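TadZ (Pseudomonas aeruginosa, PDB 4LDA) probably serves pilus assembly as an ATP-binding, ATP-hydrolysing protein, of which this chain is the N-terminal CheY-like receiver domain. Local coordinates at residues A[33-36]-A[37-41]. Sequence-based numbering, arbitrary orientation.
Sequences GSAS and LEELL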
loop_
_atom_site.group_PDB
_atom_site.type_symbol
_atom_site.label_atom_id
_atom_site.label_comp_id
_atom_site.label_asym_id
_atom_site.label_seq_id
_atom_site.Cartn_x
_atom_site.Cartn_y
_atom_site.Cartn_z
ATOM N N GLY A 33 7.654 -6.307 6.604
ATOM C CA GLY A 33 9.036 -6.693 6.350
ATOM C C GLY A 33 9.225 -7.533 5.103
ATOM O O GLY A 33 8.760 -7.185 4.014
ATOM N N SER A 34 9.915 -8.658 5.284
ATOM C CA SER A 34 10.195 -9.658 4.259
ATOM C C SER A 34 9.120 -10.725 4.385
ATOM O O SER A 34 9.251 -11.653 5.200
ATOM C CB SER A 34 11.613 -10.205 4.436
ATOM O OG SER A 34 11.919 -11.212 3.487
ATOM N N ALA A 35 8.004 -10.526 3.668
ATOM C CA ALA A 35 6.860 -11.416 3.775
ATOM C C ALA A 35 6.452 -12.017 2.437
ATOM O O ALA A 35 6.431 -11.322 1.417
ATOM C CB ALA A 35 5.681 -10.661 4.361
ATOM N N SER A 36 6.116 -13.330 2.466
ATOM C CA SER A 36 5.601 -14.085 1.323
ATOM C C SER A 36 4.122 -13.755 1.135
ATOM O O SER A 36 3.535 -13.107 2.004
ATOM C CB SER A 36 5.811 -15.581 1.522
ATOM O OG SER A 36 4.988 -16.086 2.556
ATOM N N LEU A 37 3.511 -14.201 0.022
ATOM C CA LEU A 37 2.097 -13.929 -0.249
ATOM C C LEU A 37 1.222 -14.500 0.868
ATOM O O LEU A 37 0.369 -13.779 1.382
ATOM C CB LEU A 37 1.679 -14.507 -1.625
ATOM C CG LEU A 37 0.215 -14.308 -2.057
ATOM C CD1 LEU A 37 -0.160 -12.835 -2.147
ATOM C CD2 LEU A 37 -0.055 -14.988 -3.368
ATOM N N GLU A 38 1.485 -15.763 1.276
ATOM C CA GLU A 38 0.754 -16.471 2.326
ATOM C C GLU A 38 0.863 -15.735 3.672
ATOM O O GLU A 38 -0.162 -15.540 4.335
ATOM C CB GLU A 38 1.212 -17.937 2.472
ATOM C CG GLU A 38 2.706 -18.238 2.519
ATOM C CD GLU A 38 3.077 -19.682 2.804
ATOM O OE1 GLU A 38 2.194 -20.451 3.253
ATOM O OE2 GLU A 38 4.269 -20.027 2.636
ATOM N N GLU A 39 2.090 -15.306 4.049
ATOM C CA GLU A 39 2.389 -14.565 5.291
ATOM C C GLU A 39 1.691 -13.213 5.289
ATOM O O GLU A 39 1.083 -12.820 6.290
ATOM C CB GLU A 39 3.908 -14.368 5.481
ATOM C CG GLU A 39 4.677 -15.645 5.775
ATOM C CD GLU A 39 6.193 -15.555 5.826
ATOM O OE1 GLU A 39 6.757 -14.561 5.313
ATOM O OE2 GLU A 39 6.824 -16.515 6.328
ATOM N N LEU A 40 1.762 -12.517 4.148
ATOM C CA LEU A 40 1.169 -11.203 3.929
ATOM C C LEU A 40 -0.361 -11.262 4.007
ATOM O O LEU A 40 -0.962 -10.375 4.588
ATOM C CB LEU A 40 1.621 -10.712 2.566
ATOM C CG LEU A 40 1.618 -9.235 2.338
ATOM C CD1 LEU A 40 2.508 -8.531 3.338
ATOM C CD2 LEU A 40 2.120 -8.946 0.960
ATOM N N LEU A 41 -0.984 -12.329 3.471
ATOM C CA LEU A 41 -2.438 -12.499 3.537
ATOM C C LEU A 41 -2.881 -12.738 4.983
ATOM O O LEU A 41 -3.907 -12.195 5.386
ATOM C CB LEU A 41 -2.932 -13.634 2.627
ATOM C CG LEU A 41 -2.825 -13.399 1.113
ATOM C CD1 LEU A 41 -3.148 -14.637 0.363
ATOM C CD2 LEU A 41 -3.705 -12.237 0.628
#
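S36 and E39 grip each other in both directions at the start of helix 37-47. S36 OG accepts from the backbone amide of E39, a bond that is nearly straight but weak, with E39 N 3.4 Å from S36 OG. In return, the carboxylate of E39 takes the backbone N-H of S36, with S36 N 3.2 Å from E39 OE1. The amide comes in from above the carboxylate plane, 38° out of it, at an N-H...O angle of 168°. E39 reaches this place because CG stands beside its own backbone N (chi1 -69°) and the chain then runs extended alongside S36 OG. Its CG passes 3.3 Å from S36 OG, and OE1 ends beside A35, 3.5 Å from A35 CA. The S36 hydroxyl is held between its own backbone N and carbonyl carbon, so that OG lies beside the first turn of the helix, where E38 CG touches S36 OG at 3.1 Å. The carbonyl of S36 begins the regular helical pattern: S36 O receives L40 N at 2.8 Å. Behind the polar cap, the A35 methyl, CB, meets the CD1 branch of L40 at 4.0 Å, an apolar touch joining the loop to the buried side of the helix. L40 also packs on A32 and, together with L37 and L41, on L71 of helix 61-74, while both glutamates lie at the exposed surface. The reciprocal serine-glutamate pair is a capping box with S36 as N-cap, starting the helix that follows strand 27-31, an outermost strand of the five-stranded parallel sheet in this CheY-like fold.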